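Local atomic coordinates of devB protein (Vibrio cholerae O1 biovar eltor str. N16961, PDB entry 1Y89), a protein that probably hydrolyses 6-phosphogluconolactone to 6-phosphogluconate in the pentose phosphate pathway. Residues L22-Q27 and A184-Y189; H121-E126 and P130-I135; G140-G143 and F149-Q152; A197-Q202 and L211-A216. One frame throughout, in Å; residues are numbered along the deposited sequence.

Contact 1 of 4, residues L22-Q27 and A184-Y189; sequences LAYSQQ and AKRISY. With PE5 (3,6,9,12,15,18,21,24-octaoxahexacosan-1-ol), chain F.
Arg-186 reaches out from its strand and meets Tyr-24, near the end of helix 10-25, its NH1 against the phenol oxygen. From CB the chain leaves with CG anti to the backbone N (chi1 176°) and stays extended to NE, which carries the guanidinium across to the helix. CD is the first atom to touch the partner, 3.3 Å from Tyr-24 OH. NE, next along, turns to a salt bridge with Glu-226, and NH2 makes another with Asp-20. NH1 serves the tyrosine: it donates to Tyr-24 OH at 3.0 Å, nearly straight at 164°, with the oxygen lying exactly in the guanidinium plane. NH1 also sits at the edge of the phenol ring, 3.4 Å from Tyr-24 CE2, the two flat groups being turned 37° apart. Gripped at three nitrogens, the guanidinium can hardly rotate, and the two acidic partners should favour its positive charge.

A polyether molecule lies alongside. Its O2 stands over one face of the Tyr-24 ring, displaced toward the rim and 3.7 Å from Tyr-24 CE1. Its C4 comes within 3.5 Å of Arg-186 NH1. Helix 10-25 belongs to the beta-alpha-beta crossover between the parallel strands 2-7 and 31-35, and this buried polar pair ties it to strand 186-191 of the same alpha/beta sheet.

Contact 2 of 4, residues H121-E126 and P130-I135; sequences HVIPTE and PVFDWI
The chain doubles back here as a short antiparallel hairpin, with Thr-125 and Pro-130 as a non-hydrogen-bonded pair, CA to CA 4.1 Å, their side chains diverging. Next to that pair Val-131 N donates to Pro-124 O at 2.9 Å, with an N-H...O angle of 164°.

Ile-123, where the chain comes off helix 108-122, does most of the apolar work. Its CB rests on Pro-130 CB at 3.8 Å, while CG2, placed anti to the backbone N, comes to 3.4 Å from Val-131 O. The other branch runs to the Phe-132 ring: with CG1 anti to the carbonyl carbon (chi1 -52°), CD1 ends 3.4 Å from Phe-132 CZ, approaching the ring obliquely. That ring is held further by Trp-65, edge-to-face, and by a cation-pi contact with Lys-176. Toward the outer end of the hairpin the packing is thinner. Thr-125 CG2 lies 3.7 Å from Pro-130 N. Glu-126 lays its CB 3.5 Å from Val-131 CG2, and its extended chain runs past the valine, with Glu-126 OE1 still 4.1 Å from Val-131 CG2.

Buried at Ile-123, Pro-130 and Phe-132 but exposed at Thr-125 and Glu-126, the arrangement is a beta hairpin, set between helix 108-122 and strand 134-137 of the central mixed sheet.

Contact 3 of 4, residues G140-G143 and F149-Q152; sequences GADG and FPGQ. With PO4 (phosphate ion), chain E.
Just beside Asp-142, which leans on Phe-149 and Pro-150, the shortest polar bond is made by the main chain: Ala-141 N donates to O2 of a bound phosphate at 2.8 Å, with an N-H...O angle of 160°. The nitrogen is presented by a type I beta turn from Gly-140 to Gly-143, closed by Gly-143 N to Gly-140 O at 2.9 Å. Asp-142 holds CG between its backbone N and carbonyl carbon (chi1 66°), and this brings the carboxylate in beside residues 149-152. OD1 is hydrogen-bonded to His-144 ND1. OD2 lies at the edge of the Phe-149 ring, in its plane and 3.5 Å from Phe-149 CD1, with carboxylate and ring 57° apart.

Gly-Ala-Asp-Gly followed by His-144 matches the Gly-x-Asp-Gly-His motif of the glucosamine-6-phosphate isomerase/6-phosphogluconolactonase family, and a phosphate in this loop, although probably from the crystallisation liquor, is consistent with a pocket for a phosphorylated sugar.

Pro-150 closes on Asp-142 at about a right angle. Its CD is 3.5 Å from Asp-142 OD2, and its CG is 3.3 Å from the backbone O of Asp-142. Phe-149 also stacks on His-144 and meets His-166 edge-to-face; a second phosphate lies about 4 Å from its side chain.

Contact 4 of 4, residues A197-Q202 and L211-A216; sequences AEIVEQ and LPYPAA
Tyr-213 reaches across to helix 197-205 and is met there by Gln-202 at its hydroxyl and by Ile-199 over its ring. The polar part is a single short bond: Tyr-213 OH donates at 2.6 Å to OE1 of Gln-202, whose extended chain brings that oxygen up to the hydroxyl. The amide oxygen lies at the edge of the phenol, near its plane, and the two flat groups are only 19° apart. Even so, the donor stands 48° out of the carbonyl plane, so it is not aimed at a lone pair.

Apolar contact is made on the faces of the ring. Ile-199 has CG1 anti to its backbone N, and this sends CD1 straight over the phenol: it sits 3.8 Å from the Tyr-213 ring centroid and 8° off the normal, a clear CH-pi contact. Behind it Ile-199 CG1 touches Tyr-213 CE2 at 3.8 Å. Pro-212 CD covers the opposite face, 4.0 Å above the plane and offset to the rim, so the tyrosine is sandwiched as well as bonded at its end. A lesser touch joins Leu-211 CD1 to Gln-202 O, 3.7 Å apart; that oxygen accepts a hydrogen bond from Thr-206 OG1.

Tyr-213 is the N-cap residue of helix 214-217, which thus begins against the flank of helix 197-205, where Ile-203 touches both Tyr-213 and Ala-216. Strand 186-191 lies beneath both helices, with Val-200 on Val-191 and Ala-215 on Tyr-189.

The four contacts fall into two pairs. Contacts 1 and 2, centres 12 Å apart, meet on neighbouring strands 186-191 and 134-137: Ser-188 OG and Trp-134 NE1 are 2.8 Å apart, a probable hydrogen bond, and Tyr-24 CE2 packs 3.3 Å from Trp-134 CE3. Contacts 3 and 4, centres 9 Å apart, touch directly, with Gly-143 O and Ala-215 N 3.0 Å apart and Asp-142 O 3.3 Å from Tyr-213 CD1. The tyrosine-bearing segment 211-216 therefore backs the glycine-rich turn that touches the phosphate. Contacts 1 and 3 do not touch, their nearest atoms about 7 Å apart, whereas contact 1 reaches contact 4 through Tyr-189 OH, 3.6 Å from Ala-215 O.

Contact 1 of 4, residues L22-Q27 and A184-Y189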
loop_
_atom_site.group_PDB
_atom_site.type_symbol
_atom_site.label_atom_id
_atom_site.label_comp_id
_atom_site.label_asym_id
_atom_site.label_seq_id
_atom_site.Cartn_x
_atom_site.Cartn_y
_atom_site.Cartn_z
ATOM N N LEU A 22 14.371 7.593 0.566
ATOM C CA LEU A 22 15.292 7.636 -0.575
ATOM C C LEU A 22 14.598 8.137 -1.860
ATOM O O LEU A 22 15.081 9.079 -2.528
ATOM C CB LEU A 22 15.902 6.237 -0.811
ATOM C CG LEU A 22 16.917 6.084 -1.959
ATOM C CD1 LEU A 22 18.031 7.106 -1.836
ATOM C CD2 LEU A 22 17.513 4.671 -2.004
ATOM N N ALA A 23 13.481 7.504 -2.225
ATOM C CA ALA A 23 12.786 7.871 -3.469
ATOM C C ALA A 23 12.300 9.326 -3.439
ATOM O O ALA A 23 12.443 10.066 -4.419
ATOM C CB ALA A 23 11.575 6.916 -3.715
ATOM N N TYR A 24 11.737 9.740 -2.306
ATOM C CA TYR A 24 11.349 11.145 -2.147
ATOM C C TYR A 24 12.532 12.072 -2.421
ATOM O O TYR A 24 12.371 13.076 -3.112
ATOM C CB TYR A 24 10.840 11.418 -0.727
ATOM C CG TYR A 24 9.376 11.085 -0.497
ATOM C CD1 TYR A 24 8.362 11.717 -1.256
ATOM C CD2 TYR A 24 8.991 10.193 0.530
ATOM C CE1 TYR A 24 6.996 11.439 -1.009
ATOM C CE2 TYR A 24 7.631 9.909 0.772
ATOM C CZ TYR A 24 6.648 10.531 0.000
ATOM O OH TYR A 24 5.309 10.266 0.247
ATOM N N SER A 25 13.718 11.723 -1.897
ATOM C CA SER A 25 14.905 12.604 -2.025
ATOM C C SER A 25 15.430 12.747 -3.459
ATOM O O SER A 25 16.199 13.646 -3.757
ATOM C CB SER A 25 16.048 12.108 -1.128
ATOM O OG SER A 25 16.743 10.999 -1.701
ATOM N N GLN A 26 15.020 11.846 -4.336
ATOM C CA GLN A 26 15.555 11.774 -5.700
ATOM C C GLN A 26 14.701 12.569 -6.715
ATOM O O GLN A 26 14.919 12.487 -7.911
ATOM C CB GLN A 26 15.693 10.295 -6.116
ATOM C CG GLN A 26 16.776 9.539 -5.351
ATOM C CD GLN A 26 16.707 8.035 -5.564
ATOM O OE1 GLN A 26 15.622 7.465 -5.789
ATOM N NE2 GLN A 26 17.858 7.375 -5.461
ATOM N N GLN A 27 13.764 13.376 -6.234
ATOM C CA GLN A 27 12.907 14.186 -7.141
ATOM C C GLN A 27 13.422 15.600 -7.417
ATOM O O GLN A 27 12.744 16.406 -8.068
ATOM C CB GLN A 27 11.497 14.279 -6.586
ATOM C CG GLN A 27 10.843 12.966 -6.205
ATOM C CD GLN A 27 9.436 13.240 -5.591
ATOM O OE1 GLN A 27 9.286 13.448 -4.366
ATOM N NE2 GLN A 27 8.417 13.339 -6.461
ATOM N N ALA A 184 -2.392 17.073 4.797
ATOM C CA ALA A 184 -1.188 16.441 4.239
ATOM C C ALA A 184 -1.495 15.502 3.065
ATOM O O ALA A 184 -2.607 14.956 2.961
ATOM C CB ALA A 184 -0.425 15.717 5.330
ATOM N N LYS A 185 -0.525 15.323 2.167
ATOM C CA LYS A 185 -0.731 14.417 1.033
ATOM C C LYS A 185 -0.792 12.954 1.495
ATOM O O LYS A 185 -1.440 12.110 0.850
ATOM C CB LYS A 185 0.387 14.578 0.016
ATOM C CG LYS A 185 0.364 15.964 -0.667
ATOM C CD LYS A 185 1.606 16.117 -1.525
ATOM C CE LYS A 185 1.811 17.589 -2.032
ATOM N NZ LYS A 185 3.168 17.776 -2.720
ATOM N N ARG A 186 -0.125 12.675 2.612
ATOM C CA ARG A 186 0.096 11.307 3.061
ATOM C C ARG A 186 0.409 11.333 4.537
ATOM O O ARG A 186 1.314 12.071 4.965
ATOM C CB ARG A 186 1.261 10.688 2.273
ATOM C CG ARG A 186 1.639 9.256 2.747
ATOM C CD ARG A 186 2.877 8.792 1.985
ATOM N NE ARG A 186 3.236 7.409 2.352
ATOM C CZ ARG A 186 4.378 6.818 2.037
ATOM N NH1 ARG A 186 5.313 7.480 1.340
ATOM N NH2 ARG A 186 4.589 5.564 2.444
ATOM N N ILE A 187 -0.347 10.577 5.338
ATOM C CA ILE A 187 -0.001 10.428 6.745
ATOM C C ILE A 187 0.044 8.938 7.022
ATOM O O ILE A 187 -0.728 8.174 6.441
ATOM C CB ILE A 187 -0.988 11.185 7.720
ATOM C CG1 ILE A 187 -2.349 10.459 7.801
ATOM C CG2 ILE A 187 -1.200 12.686 7.266
ATOM C CD1 ILE A 187 -3.392 11.129 8.809
ATOM N N SER A 188 0.961 8.534 7.894
ATOM C CA SER A 188 1.239 7.123 8.090
ATOM C C SER A 188 1.378 6.866 9.563
ATOM O O SER A 188 2.344 7.327 10.169
ATOM C CB SER A 188 2.547 6.682 7.376
ATOM O OG SER A 188 2.574 7.075 6.007
ATOM N N TYR A 189 0.416 6.137 10.117
ATOM C CA TYR A 189 0.450 5.743 11.526
ATOM C C TYR A 189 1.307 4.491 11.665
ATOM O O TYR A 189 1.022 3.482 11.011
ATOM C CB TYR A 189 -0.957 5.436 12.026
ATOM C CG TYR A 189 -1.852 6.651 12.110
ATOM C CD1 TYR A 189 -1.704 7.564 13.164
ATOM C CD2 TYR A 189 -2.880 6.867 11.159
ATOM C CE1 TYR A 189 -2.511 8.676 13.279
ATOM C CE2 TYR A 189 -3.714 8.002 11.247
ATOM C CZ TYR A 189 -3.529 8.885 12.321
ATOM O OH TYR A 189 -4.319 10.007 12.461
HETATM O O1 PE5 F . 8.742 8.924 -6.732
HETATM C C1 PE5 F . 8.114 9.472 -5.564
HETATM C C2 PE5 F . 8.756 8.907 -4.303
HETATM O O2 PE5 F . 7.763 8.630 -3.316
HETATM C C3 PE5 F . 7.911 7.384 -2.652
HETATM C C4 PE5 F . 6.656 7.165 -1.844
HETATM O O3 PE5 F . 5.724 6.384 -2.581
#

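Contact 2 of 4, residues H121-E126 and P130-I135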
loop_
_atom_site.group_PDB
_atom_site.type_symbol
_atom_site.label_atom_id
_atom_site.label_comp_id
_atom_site.label_asym_id
_atom_site.label_seq_id
_atom_site.Cartn_x
_atom_site.Cartn_y
_atom_site.Cartn_z
ATOM N N HIS A 121 5.174 29.758 5.905
ATOM C CA HIS A 121 6.067 30.542 5.050
ATOM C C HIS A 121 6.680 29.714 3.908
ATOM O O HIS A 121 6.693 30.155 2.764
ATOM C CB HIS A 121 7.181 31.244 5.843
ATOM C CG HIS A 121 8.048 32.136 5.000
ATOM N ND1 HIS A 121 7.561 33.249 4.347
ATOM C CD2 HIS A 121 9.365 32.072 4.696
ATOM C CE1 HIS A 121 8.544 33.851 3.699
ATOM N NE2 HIS A 121 9.647 33.146 3.880
ATOM N N VAL A 122 7.166 28.528 4.216
ATOM C CA VAL A 122 7.992 27.831 3.238
ATOM C C VAL A 122 7.375 26.593 2.614
ATOM O O VAL A 122 7.825 26.161 1.548
ATOM C CB VAL A 122 9.415 27.511 3.751
ATOM C CG1 VAL A 122 10.100 28.792 4.258
ATOM C CG2 VAL A 122 9.408 26.436 4.808
ATOM N N ILE A 123 6.344 26.043 3.250
ATOM C CA ILE A 123 5.695 24.848 2.689
ATOM C C ILE A 123 4.529 25.288 1.806
ATOM O O ILE A 123 3.672 26.059 2.252
ATOM C CB ILE A 123 5.171 23.883 3.797
ATOM C CG1 ILE A 123 6.276 23.549 4.802
ATOM C CG2 ILE A 123 4.604 22.579 3.173
ATOM C CD1 ILE A 123 5.783 22.737 6.043
ATOM N N PRO A 124 4.462 24.786 0.556
ATOM C CA PRO A 124 3.318 25.173 -0.289
ATOM C C PRO A 124 2.012 24.909 0.438
ATOM O O PRO A 124 1.863 23.880 1.120
ATOM C CB PRO A 124 3.446 24.241 -1.498
ATOM C CG PRO A 124 4.934 23.944 -1.572
ATOM C CD PRO A 124 5.376 23.856 -0.130
ATOM N N THR A 125 1.070 25.839 0.304
ATOM C CA THR A 125 -0.184 25.765 1.045
ATOM C C THR A 125 -1.368 25.456 0.132
ATOM O O THR A 125 -1.280 25.594 -1.099
ATOM C CB THR A 125 -0.457 27.087 1.763
ATOM O OG1 THR A 125 -0.443 28.144 0.789
ATOM C CG2 THR A 125 0.633 27.361 2.811
ATOM N N GLU A 126 -2.472 25.055 0.757
ATOM C CA GLU A 126 -3.742 24.834 0.103
ATOM C C GLU A 126 -4.776 25.389 1.068
ATOM O O GLU A 126 -4.864 24.946 2.214
ATOM C CB GLU A 126 -3.989 23.343 -0.184
ATOM C CG GLU A 126 -5.114 23.111 -1.192
ATOM C CD GLU A 126 -5.487 21.630 -1.398
ATOM O OE1 GLU A 126 -4.761 20.709 -0.892
ATOM O OE2 GLU A 126 -6.530 21.405 -2.084
ATOM N N PRO A 130 -0.323 24.682 5.216
ATOM C CA PRO A 130 0.834 23.985 4.623
ATOM C C PRO A 130 0.479 22.536 4.338
ATOM O O PRO A 130 -0.113 21.838 5.203
ATOM C CB PRO A 130 1.894 24.047 5.732
ATOM C CG PRO A 130 1.166 24.444 6.973
ATOM C CD PRO A 130 0.007 25.264 6.531
ATOM N N VAL A 131 0.859 22.086 3.147
ATOM C CA VAL A 131 0.557 20.730 2.716
ATOM C C VAL A 131 1.843 19.868 2.837
ATOM O O VAL A 131 2.771 19.980 2.043
ATOM C CB VAL A 131 -0.016 20.731 1.291
ATOM C CG1 VAL A 131 -0.186 19.259 0.757
ATOM C CG2 VAL A 131 -1.358 21.534 1.251
ATOM N N PHE A 132 1.912 19.047 3.880
ATOM C CA PHE A 132 3.049 18.151 4.026
ATOM C C PHE A 132 3.004 17.070 2.970
ATOM O O PHE A 132 1.924 16.569 2.601
ATOM C CB PHE A 132 3.109 17.546 5.442
ATOM C CG PHE A 132 3.806 18.462 6.430
ATOM C CD1 PHE A 132 3.136 19.559 6.977
ATOM C CD2 PHE A 132 5.150 18.263 6.738
ATOM C CE1 PHE A 132 3.784 20.448 7.838
ATOM C CE2 PHE A 132 5.838 19.131 7.604
ATOM C CZ PHE A 132 5.174 20.206 8.166
ATOM N N ASP A 133 4.182 16.722 2.486
ATOM C CA ASP A 133 4.305 15.568 1.587
ATOM C C ASP A 133 4.081 14.277 2.352
ATOM O O ASP A 133 3.495 13.329 1.807
ATOM C CB ASP A 133 5.676 15.551 0.904
ATOM C CG ASP A 133 5.855 16.718 -0.036
ATOM O OD1 ASP A 133 5.337 16.652 -1.174
ATOM O OD2 ASP A 133 6.483 17.714 0.373
ATOM N N TRP A 134 4.502 14.249 3.615
ATOM C CA TRP A 134 4.459 13.009 4.388
ATOM C C TRP A 134 4.544 13.316 5.863
ATOM O O TRP A 134 5.457 14.047 6.319
ATOM C CB TRP A 134 5.651 12.124 4.009
ATOM C CG TRP A 134 5.514 10.657 4.442
ATOM C CD1 TRP A 134 4.377 10.016 4.892
ATOM C CD2 TRP A 134 6.546 9.668 4.389
ATOM N NE1 TRP A 134 4.655 8.681 5.131
ATOM C CE2 TRP A 134 5.978 8.442 4.819
ATOM C CE3 TRP A 134 7.913 9.706 4.031
ATOM C CZ2 TRP A 134 6.731 7.235 4.878
ATOM C CZ3 TRP A 134 8.658 8.512 4.089
ATOM C CH2 TRP A 134 8.059 7.295 4.510
ATOM N N ILE A 135 3.611 12.768 6.631
ATOM C CA ILE A 135 3.654 12.919 8.078
ATOM C C ILE A 135 3.689 11.514 8.653
ATOM O O ILE A 135 2.767 10.699 8.394
ATOM C CB ILE A 135 2.425 13.723 8.617
ATOM C CG1 ILE A 135 2.352 15.124 7.940
ATOM C CG2 ILE A 135 2.465 13.845 10.156
ATOM C CD1 ILE A 135 1.175 16.007 8.454
#

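Contact 3 of 4, residues G140-G143 and F149-Q152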
loop_
_atom_site.group_PDB
_atom_site.type_symbol
_atom_site.label_atom_id
_atom_site.label_comp_id
_atom_site.label_asym_id
_atom_site.label_seq_id
_atom_site.Cartn_x
_atom_site.Cartn_y
_atom_site.Cartn_z
ATOM N N GLY A 140 -0.713 6.260 20.570
ATOM C CA GLY A 140 -0.489 5.856 21.950
ATOM C C GLY A 140 -1.463 4.790 22.386
ATOM O O GLY A 140 -2.425 4.465 21.649
ATOM N N ALA A 141 -1.239 4.234 23.587
ATOM C CA ALA A 141 -2.150 3.221 24.122
ATOM C C ALA A 141 -3.537 3.837 24.368
ATOM O O ALA A 141 -4.517 3.104 24.405
ATOM C CB ALA A 141 -1.575 2.546 25.448
ATOM N N ASP A 142 -3.596 5.180 24.489
ATOM C CA ASP A 142 -4.852 5.957 24.666
ATOM C C ASP A 142 -5.410 6.477 23.341
ATOM O O ASP A 142 -6.396 7.234 23.300
ATOM C CB ASP A 142 -4.611 7.140 25.619
ATOM C CG ASP A 142 -3.652 8.177 25.027
ATOM O OD1 ASP A 142 -2.931 7.854 24.040
ATOM O OD2 ASP A 142 -3.605 9.301 25.570
ATOM N N GLY A 143 -4.780 6.074 22.239
ATOM C CA GLY A 143 -5.221 6.515 20.919
ATOM C C GLY A 143 -4.707 7.892 20.479
ATOM O O GLY A 143 -5.102 8.369 19.429
ATOM N N PHE A 149 -4.411 14.740 22.379
ATOM C CA PHE A 149 -4.832 13.704 23.319
ATOM C C PHE A 149 -6.352 13.604 23.381
ATOM O O PHE A 149 -7.041 14.619 23.201
ATOM C CB PHE A 149 -4.257 14.006 24.708
ATOM C CG PHE A 149 -2.756 13.785 24.785
ATOM C CD1 PHE A 149 -2.241 12.514 25.032
ATOM C CD2 PHE A 149 -1.874 14.853 24.622
ATOM C CE1 PHE A 149 -0.852 12.316 25.108
ATOM C CE2 PHE A 149 -0.482 14.667 24.684
ATOM C CZ PHE A 149 0.028 13.401 24.900
ATOM N N PRO A 150 -6.875 12.397 23.670
ATOM C CA PRO A 150 -8.332 12.188 23.735
ATOM C C PRO A 150 -8.976 13.118 24.762
ATOM O O PRO A 150 -8.415 13.345 25.826
ATOM C CB PRO A 150 -8.486 10.712 24.162
ATOM C CG PRO A 150 -7.095 10.224 24.534
ATOM C CD PRO A 150 -6.097 11.163 23.928
ATOM N N GLY A 151 -10.126 13.682 24.416
ATOM C CA GLY A 151 -10.827 14.611 25.305
ATOM C C GLY A 151 -10.256 16.025 25.355
ATOM O O GLY A 151 -10.923 16.938 25.860
ATOM N N GLN A 152 -9.033 16.225 24.864
ATOM C CA GLN A 152 -8.429 17.557 24.911
ATOM C C GLN A 152 -8.068 18.118 23.546
ATOM O O GLN A 152 -7.481 19.192 23.450
ATOM C CB GLN A 152 -7.267 17.634 25.931
ATOM C CG GLN A 152 -6.130 16.648 25.798
ATOM C CD GLN A 152 -4.975 16.878 26.836
ATOM O OE1 GLN A 152 -3.863 17.303 26.477
ATOM N NE2 GLN A 152 -5.260 16.618 28.109
HETATM P P PO4 E . 1.076 6.000 25.455
HETATM O O1 PO4 E . -0.365 6.523 25.531
HETATM O O2 PO4 E . 1.268 4.745 24.620
HETATM O O3 PO4 E . 1.962 7.063 24.867
HETATM O O4 PO4 E . 1.525 5.713 26.880
#

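Contact 4 of 4, residues A197-Q202 and L211-A216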
loop_
_atom_site.group_PDB
_atom_site.type_symbol
_atom_site.label_atom_id
_atom_site.label_comp_id
_atom_site.label_asym_id
_atom_site.label_seq_id
_atom_site.Cartn_x
_atom_site.Cartn_y
_atom_site.Cartn_z
ATOM N N ALA A 197 -1.679 -4.156 20.012
ATOM C CA ALA A 197 -2.680 -5.045 19.393
ATOM C C ALA A 197 -4.133 -4.750 19.764
ATOM O O ALA A 197 -5.049 -4.889 18.936
ATOM C CB ALA A 197 -2.325 -6.545 19.626
ATOM N N GLU A 198 -4.343 -4.364 21.022
ATOM C CA GLU A 198 -5.665 -4.147 21.570
ATOM C C GLU A 198 -6.308 -2.908 20.931
ATOM O O GLU A 198 -7.472 -2.919 20.472
ATOM C CB GLU A 198 -5.553 -4.024 23.112
ATOM C CG GLU A 198 -6.869 -3.823 23.837
ATOM C CD GLU A 198 -6.760 -4.100 25.356
ATOM O OE1 GLU A 198 -5.655 -4.438 25.851
ATOM O OE2 GLU A 198 -7.792 -4.000 26.053
ATOM N N ILE A 199 -5.546 -1.843 20.885
ATOM C CA ILE A 199 -6.096 -0.611 20.336
ATOM C C ILE A 199 -6.154 -0.657 18.812
ATOM O O ILE A 199 -7.045 -0.086 18.244
ATOM C CB ILE A 199 -5.380 0.647 20.840
ATOM C CG1 ILE A 199 -6.287 1.865 20.574
ATOM C CG2 ILE A 199 -3.941 0.769 20.282
ATOM C CD1 ILE A 199 -5.828 3.081 21.201
ATOM N N VAL A 200 -5.232 -1.369 18.167
ATOM C CA VAL A 200 -5.407 -1.699 16.732
ATOM C C VAL A 200 -6.769 -2.375 16.499
ATOM O O VAL A 200 -7.533 -1.952 15.617
ATOM C CB VAL A 200 -4.225 -2.562 16.171
ATOM C CG1 VAL A 200 -4.583 -3.191 14.775
ATOM C CG2 VAL A 200 -2.986 -1.704 16.067
ATOM N N GLU A 201 -7.099 -3.389 17.311
ATOM C CA GLU A 201 -8.352 -4.111 17.116
ATOM C C GLU A 201 -9.560 -3.176 17.299
ATOM O O GLU A 201 -10.545 -3.265 16.554
ATOM C CB GLU A 201 -8.454 -5.331 18.061
ATOM C CG GLU A 201 -9.586 -6.277 17.719
ATOM C CD GLU A 201 -10.909 -5.928 18.387
ATOM O OE1 GLU A 201 -10.968 -5.000 19.247
ATOM O OE2 GLU A 201 -11.910 -6.610 18.053
ATOM N N GLN A 202 -9.478 -2.294 18.293
ATOM C CA GLN A 202 -10.569 -1.347 18.575
ATOM C C GLN A 202 -10.794 -0.371 17.433
ATOM O O GLN A 202 -11.910 -0.227 16.969
ATOM C CB GLN A 202 -10.333 -0.587 19.889
ATOM C CG GLN A 202 -10.478 -1.482 21.102
ATOM C CD GLN A 202 -9.986 -0.831 22.406
ATOM O OE1 GLN A 202 -9.249 0.162 22.384
ATOM N NE2 GLN A 202 -10.380 -1.429 23.560
ATOM N N LEU A 211 -15.414 6.240 18.935
ATOM C CA LEU A 211 -14.133 6.109 19.633
ATOM C C LEU A 211 -13.584 7.471 20.063
ATOM O O LEU A 211 -13.672 8.447 19.310
ATOM C CB LEU A 211 -13.098 5.419 18.716
ATOM C CG LEU A 211 -13.313 3.945 18.365
ATOM C CD1 LEU A 211 -12.217 3.478 17.408
ATOM C CD2 LEU A 211 -13.354 3.069 19.631
ATOM N N PRO A 212 -13.009 7.547 21.267
ATOM C CA PRO A 212 -12.452 8.825 21.698
ATOM C C PRO A 212 -11.018 9.072 21.151
ATOM O O PRO A 212 -10.416 10.106 21.454
ATOM C CB PRO A 212 -12.468 8.696 23.222
ATOM C CG PRO A 212 -12.232 7.230 23.460
ATOM C CD PRO A 212 -12.850 6.494 22.287
ATOM N N TYR A 213 -10.527 8.199 20.274
ATOM C CA TYR A 213 -9.116 8.224 19.825
ATOM C C TYR A 213 -8.843 9.203 18.685
ATOM O O TYR A 213 -9.325 8.995 17.586
ATOM C CB TYR A 213 -8.699 6.826 19.352
ATOM C CG TYR A 213 -9.019 5.711 20.305
ATOM C CD1 TYR A 213 -8.878 5.889 21.675
ATOM C CD2 TYR A 213 -9.425 4.464 19.838
ATOM C CE1 TYR A 213 -9.139 4.859 22.559
ATOM C CE2 TYR A 213 -9.704 3.426 20.714
ATOM C CZ TYR A 213 -9.545 3.637 22.080
ATOM O OH TYR A 213 -9.809 2.627 22.992
ATOM N N PRO A 214 -8.010 10.236 18.919
ATOM C CA PRO A 214 -7.601 11.097 17.806
ATOM C C PRO A 214 -7.096 10.307 16.576
ATOM O O PRO A 214 -7.443 10.659 15.435
ATOM C CB PRO A 214 -6.489 11.960 18.432
ATOM C CG PRO A 214 -6.947 12.058 19.934
ATOM C CD PRO A 214 -7.480 10.704 20.222
ATOM N N ALA A 215 -6.260 9.281 16.784
ATOM C CA ALA A 215 -5.734 8.506 15.643
ATOM C C ALA A 215 -6.829 7.782 14.848
ATOM O O ALA A 215 -6.653 7.564 13.642
ATOM C CB ALA A 215 -4.658 7.494 16.093
ATOM N N ALA A 216 -7.936 7.395 15.504
ATOM C CA ALA A 216 -9.117 6.873 14.768
ATOM C C ALA A 216 -9.857 7.948 13.940
ATOM O O ALA A 216 -10.484 7.634 12.913
ATOM C CB ALA A 216 -10.103 6.213 15.724
#